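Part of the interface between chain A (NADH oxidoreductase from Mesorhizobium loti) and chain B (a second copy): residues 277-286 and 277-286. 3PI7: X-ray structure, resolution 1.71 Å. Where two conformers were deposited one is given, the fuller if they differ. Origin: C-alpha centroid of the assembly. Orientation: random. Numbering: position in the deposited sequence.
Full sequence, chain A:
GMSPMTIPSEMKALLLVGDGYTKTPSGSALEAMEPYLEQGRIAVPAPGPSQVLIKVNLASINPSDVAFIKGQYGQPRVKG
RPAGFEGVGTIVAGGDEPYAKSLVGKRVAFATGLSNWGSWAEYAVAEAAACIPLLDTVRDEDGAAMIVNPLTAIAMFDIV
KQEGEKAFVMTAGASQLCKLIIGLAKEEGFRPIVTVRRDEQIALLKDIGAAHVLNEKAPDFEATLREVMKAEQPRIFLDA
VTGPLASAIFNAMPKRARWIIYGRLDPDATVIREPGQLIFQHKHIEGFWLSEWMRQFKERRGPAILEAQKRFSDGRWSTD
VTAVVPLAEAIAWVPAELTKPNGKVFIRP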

# COMPACT_ATOMS: atom_id res chain seq x y z
N GLN A 277 2.50 -6.08 9.24
CA GLN A 277 1.68 -4.95 9.72
C GLN A 277 0.54 -4.65 8.75
O GLN A 277 -0.49 -4.14 9.14
CB GLN A 277 2.53 -3.71 9.91
CG GLN A 277 3.51 -3.91 11.02
CD GLN A 277 4.29 -2.65 11.26
OE1 GLN A 277 4.24 -1.71 10.48
NE2 GLN A 277 5.01 -2.63 12.36
N LEU A 278 0.71 -4.99 7.50
CA LEU A 278 -0.40 -4.77 6.58
C LEU A 278 -1.45 -5.85 6.83
O LEU A 278 -2.64 -5.58 6.73
CB LEU A 278 0.05 -4.78 5.12
CG LEU A 278 0.90 -3.57 4.72
CD1 LEU A 278 2.33 -3.97 4.56
CD2 LEU A 278 0.37 -2.92 3.48
N ILE A 279 -1.00 -7.05 7.19
CA ILE A 279 -1.94 -8.17 7.45
C ILE A 279 -2.69 -7.95 8.75
O ILE A 279 -3.91 -7.82 8.74
CB ILE A 279 -1.21 -9.52 7.49
CG1 ILE A 279 -0.40 -9.78 6.20
CG2 ILE A 279 -2.15 -10.68 7.89
CD1 ILE A 279 0.60 -10.94 6.32
N PHE A 280 -1.94 -7.89 9.86
CA PHE A 280 -2.45 -7.86 11.23
C PHE A 280 -2.83 -6.48 11.76
O PHE A 280 -3.68 -6.41 12.65
CB PHE A 280 -1.41 -8.51 12.17
CG PHE A 280 -1.15 -9.94 11.74
CD1 PHE A 280 -2.15 -10.91 11.82
CD2 PHE A 280 0.07 -10.30 11.18
CE1 PHE A 280 -1.93 -12.22 11.38
CE2 PHE A 280 0.29 -11.62 10.71
CZ PHE A 280 -0.72 -12.55 10.80
N GLN A 281 -2.23 -5.40 11.24
CA GLN A 281 -2.54 -4.06 11.72
C GLN A 281 -3.28 -3.24 10.66
O GLN A 281 -3.52 -2.06 10.85
CB GLN A 281 -1.27 -3.35 12.20
CG GLN A 281 -0.59 -4.09 13.36
CD GLN A 281 0.62 -3.37 13.91
OE1 GLN A 281 1.12 -2.41 13.34
NE2 GLN A 281 1.14 -3.86 15.03
N HIS A 282 -3.72 -3.90 9.58
CA HIS A 282 -4.58 -3.31 8.54
C HIS A 282 -4.00 -2.04 7.92
O HIS A 282 -4.75 -1.12 7.56
CB HIS A 282 -5.99 -3.01 9.12
CG HIS A 282 -6.39 -3.93 10.25
ND1 HIS A 282 -6.60 -5.29 10.04
CD2 HIS A 282 -6.52 -3.67 11.58
CE1 HIS A 282 -6.88 -5.81 11.23
NE2 HIS A 282 -6.87 -4.86 12.19
N LYS A 283 -2.67 -1.98 7.80
CA LYS A 283 -2.00 -0.79 7.24
C LYS A 283 -2.11 -0.82 5.72
O LYS A 283 -2.31 -1.89 5.14
CB LYS A 283 -0.53 -0.70 7.68
CG LYS A 283 -0.36 -0.41 9.17
CD LYS A 283 1.10 -0.13 9.51
CE LYS A 283 1.21 0.10 11.00
NZ LYS A 283 2.65 0.32 11.40
N HIS A 284 -2.07 0.37 5.09
CA HIS A 284 -2.21 0.51 3.64
C HIS A 284 -1.13 1.41 3.12
O HIS A 284 -0.66 2.30 3.83
CB HIS A 284 -3.57 1.15 3.29
CG HIS A 284 -4.68 0.18 3.19
ND1 HIS A 284 -5.33 -0.30 4.33
CD2 HIS A 284 -5.24 -0.38 2.10
CE1 HIS A 284 -6.24 -1.16 3.89
NE2 HIS A 284 -6.23 -1.25 2.56
N ILE A 285 -0.76 1.22 1.88
CA ILE A 285 0.22 2.09 1.22
C ILE A 285 -0.38 2.51 -0.10
O ILE A 285 -0.80 1.67 -0.89
CB ILE A 285 1.63 1.43 1.02
CG1 ILE A 285 2.10 0.71 2.30
CG2 ILE A 285 2.68 2.47 0.51
CD1 ILE A 285 3.39 -0.10 2.16
N GLU A 286 -0.40 3.82 -0.36
CA GLU A 286 -0.99 4.32 -1.60
C GLU A 286 -0.21 5.53 -2.08
O GLU A 286 0.74 5.94 -1.42
CB GLU A 286 -2.46 4.69 -1.35
CG GLU A 286 -2.62 5.66 -0.21
CD GLU A 286 -4.05 5.85 0.28
OE1 GLU A 286 -4.73 6.75 -0.25
OE2 GLU A 286 -4.45 5.14 1.23
N GLN B 277 5.43 4.64 -8.80
CA GLN B 277 4.32 3.87 -9.39
C GLN B 277 3.05 4.00 -8.56
O GLN B 277 1.95 3.87 -9.06
CB GLN B 277 4.69 2.40 -9.51
CG GLN B 277 5.79 2.22 -10.51
CD GLN B 277 6.11 0.77 -10.69
OE1 GLN B 277 5.65 -0.08 -9.94
NE2 GLN B 277 6.88 0.48 -11.71
N LEU B 278 3.20 4.28 -7.29
CA LEU B 278 1.99 4.48 -6.49
C LEU B 278 1.42 5.85 -6.83
O LEU B 278 0.21 6.02 -6.86
CB LEU B 278 2.26 4.36 -4.99
CG LEU B 278 2.58 2.94 -4.53
CD1 LEU B 278 4.04 2.82 -4.21
CD2 LEU B 278 1.73 2.54 -3.36
N ILE B 279 2.29 6.82 -7.12
CA ILE B 279 1.83 8.19 -7.46
C ILE B 279 1.19 8.22 -8.83
O ILE B 279 0.01 8.53 -8.96
CB ILE B 279 2.99 9.20 -7.40
CG1 ILE B 279 3.70 9.19 -6.02
CG2 ILE B 279 2.56 10.61 -7.86
CD1 ILE B 279 5.04 9.92 -6.01
N PHE B 280 1.98 7.88 -9.86
CA PHE B 280 1.65 8.00 -11.27
C PHE B 280 0.87 6.83 -11.87
O PHE B 280 0.15 7.05 -12.84
CB PHE B 280 2.95 8.23 -12.08
CG PHE B 280 3.64 9.49 -11.61
CD1 PHE B 280 3.05 10.74 -11.77
CD2 PHE B 280 4.84 9.42 -10.91
CE1 PHE B 280 3.67 11.90 -11.28
CE2 PHE B 280 5.46 10.58 -10.40
CZ PHE B 280 4.86 11.80 -10.57
N GLN B 281 0.99 5.62 -11.30
CA GLN B 281 0.29 4.46 -11.84
C GLN B 281 -0.80 3.98 -10.88
O GLN B 281 -1.42 2.95 -11.11
CB GLN B 281 1.28 3.35 -12.20
CG GLN B 281 2.29 3.79 -13.27
CD GLN B 281 3.22 2.68 -13.70
OE1 GLN B 281 3.29 1.61 -13.10
NE2 GLN B 281 3.99 2.93 -14.75
N HIS B 282 -1.09 4.77 -9.84
CA HIS B 282 -2.21 4.54 -8.91
C HIS B 282 -2.17 3.15 -8.26
O HIS B 282 -3.23 2.56 -8.00
CB HIS B 282 -3.56 4.74 -9.64
CG HIS B 282 -3.49 5.72 -10.79
ND1 HIS B 282 -3.24 7.07 -10.57
CD2 HIS B 282 -3.56 5.50 -12.13
CE1 HIS B 282 -3.19 7.63 -11.77
NE2 HIS B 282 -3.41 6.72 -12.75
N LYS B 283 -0.97 2.63 -8.00
CA LYS B 283 -0.82 1.30 -7.40
C LYS B 283 -1.08 1.40 -5.89
O LYS B 283 -0.95 2.48 -5.32
CB LYS B 283 0.56 0.70 -7.68
CG LYS B 283 0.78 0.34 -9.15
CD LYS B 283 2.07 -0.44 -9.34
CE LYS B 283 2.25 -0.73 -10.81
NZ LYS B 283 3.56 -1.44 -11.06
N HIS B 284 -1.53 0.28 -5.28
CA HIS B 284 -1.85 0.22 -3.86
C HIS B 284 -1.21 -0.99 -3.25
O HIS B 284 -1.01 -2.00 -3.92
CB HIS B 284 -3.38 0.11 -3.66
CG HIS B 284 -4.09 1.40 -3.67
ND1 HIS B 284 -4.40 2.06 -4.86
CD2 HIS B 284 -4.53 2.15 -2.63
CE1 HIS B 284 -4.99 3.20 -4.51
NE2 HIS B 284 -5.09 3.30 -3.18
N ILE B 285 -0.93 -0.91 -1.97
CA ILE B 285 -0.40 -2.06 -1.23
C ILE B 285 -1.25 -2.22 0.01
O ILE B 285 -1.42 -1.27 0.77
CB ILE B 285 1.12 -1.93 -0.87
CG1 ILE B 285 1.95 -1.44 -2.08
CG2 ILE B 285 1.68 -3.26 -0.28
CD1 ILE B 285 3.42 -1.13 -1.79
N GLU B 286 -1.75 -3.43 0.25
CA GLU B 286 -2.60 -3.67 1.40
C GLU B 286 -2.35 -5.07 1.94
O GLU B 286 -1.53 -5.80 1.38
CB GLU B 286 -4.07 -3.50 1.00
CG GLU B 286 -4.44 -4.38 -0.17
CD GLU B 286 -5.78 -4.07 -0.82
OE1 GLU B 286 -6.79 -4.67 -0.38
OE2 GLU B 286 -5.81 -3.28 -1.79

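The two copies meet about an exact two-fold axis through residues 284-286, the first residues of a strand in each chain, which run antiparallel with an angle of 176° between their directions. The axis passes at Ile A285 and Ile B285, which pair with each other. Their backbones exchange two equivalent hydrogen bonds, Ile A285 N to Ile B285 O and Ile B285 N to Ile A285 O, each 2.8 Å long with an angle of 159° at the hydrogen. This close pairing brings the carbonyl oxygens Ile A285 O and Ile B285 O to 3.4 Å, two acceptors with no bond between them. Each carbonyl also receives a CA-H...O contact from the residue before the partner isoleucine, with His A284 CA 3.5 Å from Ile B285 O.

Because the isoleucines are paired across the axis, their side chains lie on the same face of the paired strands. Both CA-to-CB bonds point toward the opposing stretch, and Ile A285 CB comes within 3.9 Å of Ile B285 CB. Each side chain adopts an m, t conformation, while CG2 of Ile B285 lies 4.0 Å from CD2 of Leu A278. That leucine lies on the last helical turn before the loop, and its CA-to-CB bond likewise points toward the partner. Its chi1 is m, but chi2, at 107°, lies between wells; in this conformer, one of two deposited, Leu A278 CD2 is 3.6 Å from Ile B285 O and 3.7 Å from Glu B286 CA. The leucine thus packs against the partner strand's backbone as well as its isoleucine.

The flanking residues 284 and 286 send their CA-to-CB bonds sideways, yet their side chains then diverge. His A284, with chi1 at -85° and chi2 at 80°, brings the end of its ring nearer the partner, so that His A284 NE2 lies 3.5 Å from Glu B286 CB. The other ring nitrogen, His A284 ND1, makes a weak 3.4 Å hydrogen bond to His A282 O. The contact with Glu B286 is made through its aliphatic CB, whereas the end of that side chain, with chi1 p and chi2 t, leads away; both carboxylate oxygens are hydrogen-bonded elsewhere in the structure.

Lys A283 turns its end away from the partner. Its chain is m at chi1 and t from chi2 to chi4, and this extended form carries Lys A283 NZ to Gln A277 OE1, 2.7 Å away, in a hydrogen bond linking the loop to the helix within one chain. The two-fold repeats every one of these interactions with the chains exchanged.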